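Local coordinates for protein inactive glucansucrase (Lactobacillus reuteri, PDB 5JBD) that belongs to glycoside hydrolase family 70, whose members are built around a TIM-type barrel, and carries a bound calcium ion, at residues M547-V552 with T600-S605; V539-D544 with G611-W616. One frame throughout, in Å; residues are numbered along the deposited sequence.

Contact 1: M547-V552 with T600-S605; sequences MAQQSV and TVKGYS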
ATOM      1  N   MET A 547      -9.286   5.991 -38.855  1.00 34.37           N
ATOM      2  CA  MET A 547     -10.714   5.962 -39.167  1.00 32.83           C
ATOM      3  C   MET A 547     -11.046   6.962 -40.263  1.00 34.07           C
ATOM      4  O   MET A 547     -10.650   8.125 -40.190  1.00 31.69           O
ATOM      5  CB  MET A 547     -11.555   6.255 -37.912  1.00 32.55           C
ATOM      6  CG  MET A 547     -13.064   6.167 -38.111  1.00 31.96           C
ATOM      7  SD  MET A 547     -13.972   6.476 -36.586  1.00 29.98           S
ATOM      8  CE  MET A 547     -13.768   8.256 -36.459  1.00 31.09           C
ATOM      9  N   ALA A 548     -11.761   6.495 -41.290  1.00 34.31           N
ATOM     10  CA  ALA A 548     -12.146   7.350 -42.408  1.00 34.73           C
ATOM     11  C   ALA A 548     -13.140   8.412 -41.944  1.00 33.31           C
ATOM     12  O   ALA A 548     -13.946   8.173 -41.036  1.00 31.51           O
ATOM     13  CB  ALA A 548     -12.756   6.517 -43.545  1.00 37.26           C
ATOM     14  N   GLN A 549     -13.066   9.593 -42.556  1.00 33.30           N
ATOM     15  CA  GLN A 549     -14.001  10.666 -42.237  1.00 32.47           C
ATOM     16  C   GLN A 549     -15.410  10.265 -42.651  1.00 31.57           C
ATOM     17  O   GLN A 549     -15.600   9.667 -43.722  1.00 30.04           O
ATOM     18  CB  GLN A 549     -13.597  11.994 -42.890  1.00 33.10           C
ATOM     19  CG  GLN A 549     -14.538  13.155 -42.582  1.00 33.16           C
ATOM     20  CD  GLN A 549     -13.951  14.493 -43.004  1.00 35.33           C
ATOM     21  OE1 GLN A 549     -13.853  14.796 -44.194  1.00 33.27           O
ATOM     22  NE2 GLN A 549     -13.583  15.309 -42.031  1.00 34.74           N
ATOM     23  N   GLN A 550     -16.378  10.613 -41.802  1.00 29.93           N
ATOM     24  CA  GLN A 550     -17.783  10.262 -42.006  1.00 30.29           C
ATOM     25  C   GLN A 550     -18.706  11.080 -41.124  1.00 30.31           C
ATOM     26  O   GLN A 550     -18.269  11.680 -40.137  1.00 30.01           O
ATOM     27  CB  GLN A 550     -18.011   8.778 -41.698  1.00 29.98           C
ATOM     28  CG  GLN A 550     -17.881   8.402 -40.212  1.00 29.92           C
ATOM     29  CD  GLN A 550     -17.629   6.923 -40.025  1.00 31.07           C
ATOM     30  OE1 GLN A 550     -18.564   6.153 -39.830  1.00 30.50           O
ATOM     31  NE2 GLN A 550     -16.367   6.508 -40.146  1.00 33.42           N
ATOM     32  N   SER A 551     -19.986  11.054 -41.468  1.00 30.14           N
ATOM     33  CA  SER A 551     -21.042  11.630 -40.648  1.00 32.13           C
ATOM     34  C   SER A 551     -21.648  10.531 -39.757  1.00 31.29           C
ATOM     35  O   SER A 551     -21.699   9.379 -40.170  1.00 30.20           O
ATOM     36  CB  SER A 551     -22.111  12.227 -41.547  1.00 35.25           C
ATOM     37  OG  SER A 551     -23.108  12.876 -40.786  1.00 42.34           O
ATOM     38  N   VAL A 552     -22.059  10.896 -38.538  1.00 30.09           N
ATOM     39  CA  VAL A 552     -22.717   9.972 -37.610  1.00 29.29           C
ATOM     40  C   VAL A 552     -23.940  10.635 -36.993  1.00 28.73           C
ATOM     41  O   VAL A 552     -23.977  11.855 -36.860  1.00 28.53           O
ATOM     42  CB  VAL A 552     -21.772   9.496 -36.486  1.00 30.01           C
ATOM     43  CG1 VAL A 552     -20.629   8.679 -37.076  1.00 32.34           C
ATOM     44  CG2 VAL A 552     -21.215  10.667 -35.683  1.00 29.72           C
ATOM     45  N   THR A 600     -19.752  15.277 -37.663  1.00 29.07           N
ATOM     46  CA  THR A 600     -18.656  14.804 -38.513  1.00 29.35           C
ATOM     47  C   THR A 600     -17.425  14.396 -37.708  1.00 29.57           C
ATOM     48  O   THR A 600     -16.960  15.153 -36.852  1.00 29.38           O
ATOM     49  CB  THR A 600     -18.245  15.883 -39.539  1.00 31.87           C
ATOM     50  OG1 THR A 600     -19.394  16.286 -40.270  1.00 30.22           O
ATOM     51  CG2 THR A 600     -17.196  15.361 -40.514  1.00 32.09           C
ATOM     52  N   VAL A 601     -16.880  13.215 -38.019  1.00 28.20           N
ATOM     53  CA  VAL A 601     -15.780  12.615 -37.267  1.00 28.58           C
ATOM     54  C   VAL A 601     -14.760  11.977 -38.195  1.00 29.18           C
ATOM     55  O   VAL A 601     -15.088  11.629 -39.324  1.00 29.72           O
ATOM     56  CB  VAL A 601     -16.303  11.537 -36.285  1.00 28.18           C
ATOM     57  CG1 VAL A 601     -17.295  12.152 -35.289  1.00 28.66           C
ATOM     58  CG2 VAL A 601     -16.949  10.361 -37.013  1.00 27.89           C
ATOM     59  N   LYS A 602     -13.546  11.787 -37.690  1.00 30.20           N
ATOM     60  CA  LYS A 602     -12.487  11.031 -38.374  1.00 30.64           C
ATOM     61  C   LYS A 602     -11.400  10.627 -37.394  1.00 30.77           C
ATOM     62  O   LYS A 602     -11.375  11.107 -36.257  1.00 30.24           O
ATOM     63  CB  LYS A 602     -11.870  11.858 -39.497  1.00 34.49           C
ATOM     64  CG  LYS A 602     -10.994  13.013 -39.025  1.00 37.11           C
ATOM     65  CD  LYS A 602     -10.563  13.903 -40.189  1.00 38.96           C
ATOM     66  CE  LYS A 602      -9.207  13.494 -40.737  1.00 41.80           C
ATOM     67  NZ  LYS A 602      -8.088  13.740 -39.772  1.00 40.25           N
ATOM     68  N   GLY A 603     -10.500   9.751 -37.829  1.00 29.40           N
ATOM     69  CA  GLY A 603      -9.346   9.363 -37.030  1.00 29.44           C
ATOM     70  C   GLY A 603      -8.261  10.443 -36.976  1.00 31.65           C
ATOM     71  O   GLY A 603      -7.966  11.084 -37.994  1.00 31.85           O
ATOM     72  N   TYR A 604      -7.677  10.632 -35.790  1.00 29.90           N
ATOM     73  CA  TYR A 604      -6.547  11.535 -35.576  1.00 31.27           C
ATOM     74  C   TYR A 604      -5.445  10.825 -34.817  1.00 31.77           C
ATOM     75  O   TYR A 604      -5.668   9.810 -34.138  1.00 32.93           O
ATOM     76  CB  TYR A 604      -6.966  12.744 -34.752  1.00 30.97           C
ATOM     77  CG  TYR A 604      -7.916  13.681 -35.430  1.00 31.05           C
ATOM     78  CD1 TYR A 604      -9.288  13.497 -35.337  1.00 30.32           C
ATOM     79  CD2 TYR A 604      -7.450  14.780 -36.135  1.00 32.77           C
ATOM     80  CE1 TYR A 604     -10.175  14.378 -35.934  1.00 30.31           C
ATOM     81  CE2 TYR A 604      -8.330  15.674 -36.741  1.00 32.84           C
ATOM     82  CZ  TYR A 604      -9.689  15.465 -36.639  1.00 31.07           C
ATOM     83  OH  TYR A 604     -10.579  16.333 -37.234  1.00 30.30           O
ATOM     84  N   SER A 605      -4.250  11.389 -34.905  1.00 30.83           N
ATOM     85  CA  SER A 605      -3.109  10.885 -34.163  1.00 30.58           C
ATOM     86  C   SER A 605      -2.316  12.082 -33.658  1.00 32.60           C
ATOM     87  O   SER A 605      -1.622  12.752 -34.430  1.00 33.01           O
ATOM     88  CB  SER A 605      -2.248   9.989 -35.052  1.00 31.55           C
ATOM     89  OG  SER A 605      -1.206   9.401 -34.301  1.00 31.42           O
TER
HETATM   90  O   HOH W   1     -22.246  15.672 -40.047  1.00 39.60           O
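Gln550 and Val601 form an antiparallel hydrogen-bonded pair in the two-stranded sheet of strands 550-555 and 596-605: Gln550 N donates to Val601 O and Val601 N to Gln550 O, both at 3.0 Å. Beyond the regular ladder, Gly603 N donates to Met547 O at 2.9 Å; glycine suits this place because a CB would run into Met547 N. The apolar contacts gather on Val601. With CG1 at chi1 -60°, its CG2 falls between the backbone N and the carbonyl carbon, meeting Met547 CE at 3.9 Å and Val552 CG1 at 4.0 Å. The methionine chain runs extended to SD and then turns (chi3 74°), which brings CE within 3.5 Å of Lys602 C. Leu510 of strand 510-515 touches all three apolar side chains. Among the more exposed residues, Gln550 NE2 bonds Ala548 O in the plane of its own amide, 3.1 Å away, and a water joins Ser551 OG to Thr600 OG1. Gln549 NE2 lies 3.8 Å from Lys602 CD and hydrogen-bonds Glu584, while Lys602 NZ forms a salt bridge with Glu573. Buried valine and methionine thus seat the strand pair on Leu510, whereas the long polar chains can reach partners at its more exposed parts.

Contact 2: V539-D544 with G611-W616; sequences VLVGND and GYLGVW
Antiparallel strands 539-542 and 612-616 are neighbours in a curled sheet, consistent with the β-rich domain C of glucansucrases, and meet through Leu540-Gly614 and Gly542-Tyr612 as hydrogen-bonded pairs. Their N-to-C directions differ by 179°. Leu540 N donates almost straight to Gly614 O at 2.7 Å, and Gly614 N returns a bond to Leu540 O. Gly542 and Tyr612 likewise exchange two bonds, but Tyr612 N stands above the carbonyl plane of Gly542, 51° out of it. On the face carrying Tyr612, Leu540 CB lies in the plane of the tyrosine ring at its edge, 4.0 Å from CE2. Gly614 leaves room for the phenol, since a CB there would strike Tyr612 OH. On the other face Val541 and Leu613 lie side by side, CG2 to CD1 4.0 Å; branched apolar residues suit this buried surface. At the corner, Gly611 has backbone angles that favour glycine, and a CB would collide with Gly542 O; instead its CA approaches that oxygen to 3.3 Å. Around the pair, strand 510-515 flanks 539-542 and strand 564-571 flanks 612-616. Helix 446-455 packs on Val539 and Leu613, while strand 596-605 covers Leu540, Tyr612 and Trp616 from the opposite face.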
ATOM      1  N   VAL A 539     -20.891  11.823 -25.436  1.00 24.63           N
ATOM      2  CA  VAL A 539     -19.458  11.595 -25.511  1.00 24.86           C
ATOM      3  C   VAL A 539     -19.169  10.633 -26.683  1.00 25.18           C
ATOM      4  O   VAL A 539     -19.672   9.512 -26.708  1.00 24.23           O
ATOM      5  CB  VAL A 539     -18.949  10.996 -24.190  1.00 25.53           C
ATOM      6  CG1 VAL A 539     -17.483  10.579 -24.295  1.00 25.81           C
ATOM      7  CG2 VAL A 539     -19.149  11.994 -23.061  1.00 25.44           C
ATOM      8  N   LEU A 540     -18.358  11.087 -27.630  1.00 23.64           N
ATOM      9  CA  LEU A 540     -17.979  10.307 -28.818  1.00 24.67           C
ATOM     10  C   LEU A 540     -16.528   9.900 -28.682  1.00 24.57           C
ATOM     11  O   LEU A 540     -15.660  10.763 -28.593  1.00 26.05           O
ATOM     12  CB  LEU A 540     -18.172  11.128 -30.095  1.00 25.65           C
ATOM     13  CG  LEU A 540     -19.539  11.057 -30.763  1.00 28.47           C
ATOM     14  CD1 LEU A 540     -20.664  11.346 -29.786  1.00 30.62           C
ATOM     15  CD2 LEU A 540     -19.603  11.999 -31.957  1.00 29.59           C
ATOM     16  N   VAL A 541     -16.265   8.595 -28.688  1.00 23.72           N
ATOM     17  CA  VAL A 541     -14.928   8.078 -28.546  1.00 24.07           C
ATOM     18  C   VAL A 541     -14.636   6.998 -29.581  1.00 26.05           C
ATOM     19  O   VAL A 541     -15.381   6.019 -29.681  1.00 26.04           O
ATOM     20  CB  VAL A 541     -14.730   7.498 -27.136  1.00 24.61           C
ATOM     21  CG1 VAL A 541     -13.365   6.828 -27.015  1.00 25.29           C
ATOM     22  CG2 VAL A 541     -14.894   8.599 -26.104  1.00 23.96           C
ATOM     23  N   GLY A 542     -13.538   7.185 -30.329  1.00 26.81           N
ATOM     24  CA  GLY A 542     -13.017   6.187 -31.280  1.00 26.78           C
ATOM     25  C   GLY A 542     -11.574   5.833 -30.977  1.00 27.59           C
ATOM     26  O   GLY A 542     -10.844   6.665 -30.437  1.00 27.94           O
ATOM     27  N   ASN A 543     -11.176   4.591 -31.262  1.00 27.08           N
ATOM     28  CA  ASN A 543      -9.816   4.121 -30.956  1.00 26.60           C
ATOM     29  C   ASN A 543      -9.033   3.666 -32.202  1.00 26.03           C
ATOM     30  O   ASN A 543      -8.063   2.916 -32.083  1.00 26.45           O
ATOM     31  CB  ASN A 543      -9.847   3.006 -29.896  1.00 26.03           C
ATOM     32  CG  ASN A 543     -10.371   1.676 -30.425  1.00 25.94           C
ATOM     33  OD1 ASN A 543     -10.966   1.607 -31.493  1.00 25.08           O
ATOM     34  ND2 ASN A 543     -10.126   0.603 -29.665  1.00 26.51           N
ATOM     35  N   ASP A 544      -9.454   4.114 -33.381  1.00 27.21           N
ATOM     36  CA  ASP A 544      -8.744   3.826 -34.642  1.00 28.63           C
ATOM     37  C   ASP A 544      -8.267   5.152 -35.229  1.00 30.16           C
ATOM     38  O   ASP A 544      -9.060   5.948 -35.737  1.00 29.29           O
ATOM     39  CB  ASP A 544      -9.654   3.064 -35.624  1.00 30.46           C
ATOM     40  CG  ASP A 544      -9.033   2.887 -37.015  1.00 30.81           C
ATOM     41  OD1 ASP A 544      -7.813   3.080 -37.196  1.00 30.52           O
ATOM     42  OD2 ASP A 544      -9.785   2.547 -37.938  1.00 30.82           O
ATOM     43  N   GLY A 611      -7.314   8.147 -32.387  1.00 25.92           N
ATOM     44  CA  GLY A 611      -8.709   7.814 -32.684  1.00 26.85           C
ATOM     45  C   GLY A 611      -9.523   9.097 -32.776  1.00 25.99           C
ATOM     46  O   GLY A 611      -9.199   9.976 -33.582  1.00 26.22           O
ATOM     47  N   TYR A 612     -10.543   9.230 -31.934  1.00 25.19           N
ATOM     48  CA  TYR A 612     -11.368  10.443 -31.917  1.00 24.54           C
ATOM     49  C   TYR A 612     -11.928  10.712 -30.537  1.00 23.64           C
ATOM     50  O   TYR A 612     -12.248   9.768 -29.802  1.00 23.02           O
ATOM     51  CB  TYR A 612     -12.525  10.324 -32.913  1.00 24.64           C
ATOM     52  CG  TYR A 612     -13.392  11.585 -32.999  1.00 24.93           C
ATOM     53  CD1 TYR A 612     -12.951  12.717 -33.688  1.00 25.04           C
ATOM     54  CD2 TYR A 612     -14.637  11.652 -32.350  1.00 24.43           C
ATOM     55  CE1 TYR A 612     -13.723  13.874 -33.745  1.00 24.93           C
ATOM     56  CE2 TYR A 612     -15.415  12.801 -32.403  1.00 23.69           C
ATOM     57  CZ  TYR A 612     -14.961  13.906 -33.108  1.00 25.50           C
ATOM     58  OH  TYR A 612     -15.744  15.045 -33.166  1.00 25.54           O
ATOM     59  N   LEU A 613     -12.085  12.002 -30.207  1.00 23.95           N
ATOM     60  CA  LEU A 613     -12.813  12.442 -29.009  1.00 24.17           C
ATOM     61  C   LEU A 613     -13.704  13.628 -29.344  1.00 24.95           C
ATOM     62  O   LEU A 613     -13.240  14.618 -29.927  1.00 28.27           O
ATOM     63  CB  LEU A 613     -11.851  12.821 -27.857  1.00 24.15           C
ATOM     64  CG  LEU A 613     -12.518  13.345 -26.565  1.00 24.34           C
ATOM     65  CD1 LEU A 613     -13.506  12.326 -25.979  1.00 23.36           C
ATOM     66  CD2 LEU A 613     -11.472  13.742 -25.533  1.00 23.81           C
ATOM     67  N   GLY A 614     -14.982  13.530 -28.973  1.00 23.02           N
ATOM     68  CA  GLY A 614     -15.906  14.660 -29.059  1.00 23.21           C
ATOM     69  C   GLY A 614     -16.869  14.666 -27.882  1.00 22.75           C
ATOM     70  O   GLY A 614     -17.326  13.608 -27.467  1.00 24.00           O
ATOM     71  N   VAL A 615     -17.201  15.847 -27.363  1.00 22.33           N
ATOM     72  CA  VAL A 615     -18.177  15.972 -26.280  1.00 23.06           C
ATOM     73  C   VAL A 615     -19.146  17.133 -26.525  1.00 23.49           C
ATOM     74  O   VAL A 615     -18.700  18.273 -26.814  1.00 24.37           O
ATOM     75  CB  VAL A 615     -17.472  16.149 -24.918  1.00 23.32           C
ATOM     76  CG1 VAL A 615     -18.505  16.144 -23.783  1.00 25.00           C
ATOM     77  CG2 VAL A 615     -16.439  15.053 -24.721  1.00 22.00           C
ATOM     78  N   TRP A 616     -20.445  16.849 -26.392  1.00 22.64           N
ATOM     79  CA  TRP A 616     -21.524  17.831 -26.633  1.00 24.30           C
ATOM     80  C   TRP A 616     -22.398  17.987 -25.402  1.00 24.79           C
ATOM     81  O   TRP A 616     -22.786  16.982 -24.794  1.00 24.94           O
ATOM     82  CB  TRP A 616     -22.409  17.391 -27.812  1.00 25.75           C
ATOM     83  CG  TRP A 616     -21.626  17.329 -29.092  1.00 26.77           C
ATOM     84  CD1 TRP A 616     -20.949  16.264 -29.584  1.00 26.92           C
ATOM     85  CD2 TRP A 616     -21.386  18.410 -29.990  1.00 28.85           C
ATOM     86  NE1 TRP A 616     -20.313  16.602 -30.754  1.00 28.46           N
ATOM     87  CE2 TRP A 616     -20.566  17.919 -31.027  1.00 28.38           C
ATOM     88  CE3 TRP A 616     -21.788  19.759 -30.021  1.00 30.63           C
ATOM     89  CZ2 TRP A 616     -20.135  18.721 -32.089  1.00 29.86           C
ATOM     90  CZ3 TRP A 616     -21.360  20.560 -31.086  1.00 30.95           C
ATOM     91  CH2 TRP A 616     -20.535  20.036 -32.099  1.00 30.03           C
TER

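The centres of contacts 1 and 2 lie 9 Å apart, on the same side of the chain's centre and well away from it. Along the chain the order is 539-544, 547-552, 600-605, 611-616, so the pairing of contact 1 falls between the two strands of contact 2. Contact 2 belongs to the larger antiparallel sheet, contact 1 to a separate two-stranded one laid against it. They meet where Tyr604 N probably bonds Gly611 O, and where Val601 CG1 packs 3.5 Å from Tyr612 CE2. Together they stack two β layers, an arrangement consistent with a sandwich-like domain separate from the parallel eight-stranded barrel of the same chain.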